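Local structure of hydrolase, putative (Plasmodium vivax, 2B30) at residues Ser65-Arg70 / Thr227-Leu232. The protein is a putative Cof-like hydrolase of the HAD superfamily that binds calcium in the crystal and is probably a magnesium-dependent phosphatase. Numbering follows the deposited sequence.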
ATOM      1  N   SER A  65     -18.117   7.325  -0.314  1.00 36.55           N
ATOM      2  CA  SER A  65     -16.942   8.085   0.081  1.00 36.25           C
ATOM      3  C   SER A  65     -16.166   8.503  -1.161  1.00 36.54           C
ATOM      4  O   SER A  65     -15.769   7.677  -1.982  1.00 34.43           O
ATOM      5  CB  SER A  65     -16.038   7.267   1.006  1.00 35.45           C
ATOM      6  OG  SER A  65     -14.789   7.919   1.166  1.00 34.01           O
ATOM      7  N   ILE A  66     -15.949   9.799  -1.292  1.00 38.07           N
ATOM      8  CA  ILE A  66     -15.138  10.292  -2.363  1.00 40.27           C
ATOM      9  C   ILE A  66     -13.686  10.258  -1.915  1.00 42.39           C
ATOM     10  O   ILE A  66     -13.346  10.713  -0.827  1.00 48.03           O
ATOM     11  CB  ILE A  66     -15.602  11.670  -2.796  1.00 41.15           C
ATOM     12  CG1 ILE A  66     -16.932  11.504  -3.547  1.00 40.80           C
ATOM     13  CG2 ILE A  66     -14.553  12.308  -3.691  1.00 43.87           C
ATOM     14  CD1 ILE A  66     -17.666  12.770  -3.804  1.00 42.75           C
ATOM     15  N   CYS A  67     -12.837   9.686  -2.756  1.00 42.03           N
ATOM     16  CA  CYS A  67     -11.429   9.528  -2.456  1.00 40.95           C
ATOM     17  C   CYS A  67     -10.641  10.371  -3.452  1.00 41.66           C
ATOM     18  O   CYS A  67     -10.663  10.100  -4.660  1.00 43.05           O
ATOM     19  CB  CYS A  67     -11.066   8.049  -2.554  1.00 41.19           C
ATOM     20  SG  CYS A  67     -12.184   6.993  -1.545  1.00 42.21           S
ATOM     21  N   THR A  68      -9.968  11.409  -2.958  1.00 39.90           N
ATOM     22  CA  THR A  68      -9.349  12.383  -3.852  1.00 38.53           C
ATOM     23  C   THR A  68      -8.150  13.083  -3.250  1.00 36.04           C
ATOM     24  O   THR A  68      -7.947  13.057  -2.038  1.00 34.21           O
ATOM     25  CB  THR A  68     -10.362  13.465  -4.260  1.00 38.90           C
ATOM     26  OG1 THR A  68      -9.798  14.315  -5.277  1.00 38.91           O
ATOM     27  CG2 THR A  68     -10.781  14.298  -3.035  1.00 38.79           C
ATOM     28  N   GLY A  69      -7.379  13.727  -4.130  1.00 35.12           N
ATOM     29  CA  GLY A  69      -6.293  14.613  -3.734  1.00 34.81           C
ATOM     30  C   GLY A  69      -6.772  15.953  -3.203  1.00 34.71           C
ATOM     31  O   GLY A  69      -6.020  16.663  -2.556  1.00 37.55           O
ATOM     32  N   ARG A  70      -8.021  16.308  -3.476  1.00 34.61           N
ATOM     33  CA  ARG A  70      -8.570  17.572  -3.016  1.00 36.16           C
ATOM     34  C   ARG A  70      -8.958  17.524  -1.549  1.00 38.89           C
ATOM     35  O   ARG A  70      -8.971  16.463  -0.927  1.00 39.94           O
ATOM     36  CB  ARG A  70      -9.766  17.969  -3.881  1.00 37.16           C
ATOM     37  CG  ARG A  70      -9.334  18.414  -5.261  1.00 41.01           C
ATOM     38  CD  ARG A  70     -10.413  18.300  -6.321  1.00 45.99           C
ATOM     39  NE  ARG A  70     -11.278  19.474  -6.323  1.00 49.95           N
ATOM     40  CZ  ARG A  70     -11.873  20.000  -7.396  1.00 48.31           C
ATOM     41  NH1 ARG A  70     -11.733  19.483  -8.606  1.00 44.11           N
ATOM     42  NH2 ARG A  70     -12.629  21.071  -7.246  1.00 52.39           N
ATOM     43  N   THR A 227      -4.456   3.585   1.893  1.00 28.11           N
ATOM     44  CA  THR A 227      -4.171   3.501   3.332  1.00 25.96           C
ATOM     45  C   THR A 227      -5.155   4.318   4.127  1.00 26.43           C
ATOM     46  O   THR A 227      -5.492   3.946   5.252  1.00 27.70           O
ATOM     47  CB  THR A 227      -2.788   4.017   3.702  1.00 24.01           C
ATOM     48  OG1 THR A 227      -2.670   5.406   3.348  1.00 26.49           O
ATOM     49  CG2 THR A 227      -1.728   3.203   3.030  1.00 21.94           C
ATOM     50  N   GLY A 228      -5.588   5.441   3.550  1.00 26.16           N
ATOM     51  CA  GLY A 228      -6.643   6.272   4.143  1.00 26.30           C
ATOM     52  C   GLY A 228      -7.978   5.549   4.149  1.00 27.40           C
ATOM     53  O   GLY A 228      -8.654   5.507   5.175  1.00 25.65           O
ATOM     54  N   ILE A 229      -8.346   4.973   3.001  1.00 27.39           N
ATOM     55  CA  ILE A 229      -9.558   4.153   2.877  1.00 29.64           C
ATOM     56  C   ILE A 229      -9.654   3.062   3.941  1.00 30.27           C
ATOM     57  O   ILE A 229     -10.754   2.732   4.379  1.00 27.98           O
ATOM     58  CB  ILE A 229      -9.637   3.467   1.475  1.00 32.50           C
ATOM     59  CG1 ILE A 229     -10.190   4.435   0.421  1.00 31.52           C
ATOM     60  CG2 ILE A 229     -10.504   2.190   1.508  1.00 32.74           C
ATOM     61  CD1 ILE A 229      -9.839   4.045  -1.009  1.00 30.08           C
ATOM     62  N   ASN A 230      -8.512   2.491   4.336  1.00 32.73           N
ATOM     63  CA  ASN A 230      -8.496   1.399   5.311  1.00 34.62           C
ATOM     64  C   ASN A 230      -9.012   1.825   6.685  1.00 35.18           C
ATOM     65  O   ASN A 230      -9.562   1.003   7.420  1.00 33.89           O
ATOM     66  CB  ASN A 230      -7.104   0.761   5.418  1.00 35.97           C
ATOM     67  CG  ASN A 230      -6.796  -0.216   4.250  1.00 45.21           C
ATOM     68  OD1 ASN A 230      -7.672  -0.521   3.420  1.00 48.10           O
ATOM     69  ND2 ASN A 230      -5.539  -0.708   4.191  1.00 44.60           N
ATOM     70  N   TYR A 231      -8.858   3.104   7.023  1.00 35.92           N
ATOM     71  CA  TYR A 231      -9.470   3.634   8.247  1.00 36.80           C
ATOM     72  C   TYR A 231     -10.979   3.471   8.225  1.00 36.47           C
ATOM     73  O   TYR A 231     -11.574   3.119   9.252  1.00 37.36           O
ATOM     74  CB  TYR A 231      -9.100   5.107   8.493  1.00 37.49           C
ATOM     75  CG  TYR A 231      -7.729   5.245   9.102  1.00 37.85           C
ATOM     76  CD1 TYR A 231      -7.566   5.471  10.463  1.00 33.79           C
ATOM     77  CD2 TYR A 231      -6.593   5.102   8.315  1.00 37.41           C
ATOM     78  CE1 TYR A 231      -6.313   5.562  11.016  1.00 35.15           C
ATOM     79  CE2 TYR A 231      -5.344   5.198   8.857  1.00 39.07           C
ATOM     80  CZ  TYR A 231      -5.202   5.424  10.207  1.00 38.47           C
ATOM     81  OH  TYR A 231      -3.928   5.520  10.718  1.00 41.00           O
ATOM     82  N   LEU A 232     -11.591   3.718   7.061  1.00 35.81           N
ATOM     83  CA  LEU A 232     -13.047   3.575   6.893  1.00 33.99           C
ATOM     84  C   LEU A 232     -13.478   2.114   6.922  1.00 33.84           C
ATOM     85  O   LEU A 232     -14.520   1.775   7.482  1.00 35.09           O
ATOM     86  CB  LEU A 232     -13.512   4.219   5.591  1.00 33.20           C
ATOM     87  CG  LEU A 232     -13.468   5.745   5.532  1.00 33.48           C
ATOM     88  CD1 LEU A 232     -14.011   6.228   4.185  1.00 32.79           C
ATOM     89  CD2 LEU A 232     -14.252   6.361   6.686  1.00 33.42           C
TER
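No flat group takes part where C67 meets I229 and S65 meets L232: the ring of Y231 belongs to another side of helix 225-235, with T227 O in the ring plane at its edge and its OH hydrogen-bonded to K234 of the second subunit. The contact rests on two small strand side chains, two residues apart, facing two branched helix side chains one turn apart. C67 and I229 have the closest CA atoms across the contact, 7.8 Å apart. With chi1 at -52°, SG of C67 lies opposite its own carbonyl carbon and reaches the longer arm of I229, 3.8 Å from both its CG1 methylene and its CD1 methyl, whereas the CG2 branch makes no contact with the sulfur. One turn on, L232 offers a single methyl: its CD1 stands 3.5 Å from S65 OG and 3.9 Å from S65 CB. The serine hydroxyl is swung to the side opposite its backbone N (chi1 169°), which brings it against this methyl as a polar-apolar touch. The two segments bury 124 Å² together, and all four touching residues are buried. V95 and L31, on the flanking strands, also pack against both C67 and I229, while I66 faces helices 72-79 and 34-38. Helix 225-235 thus covers one face of the central parallel strands, as in the alpha/beta Rossmann-like core of HAD hydrolases. T68, next in the chain after C67, and K225, whose NZ is hydrogen-bonded to C67 O, probably correspond to motifs II and III of that family, near the calcium site of D33, D35 and D248, with the C67 side chain about 9 Å from the ion.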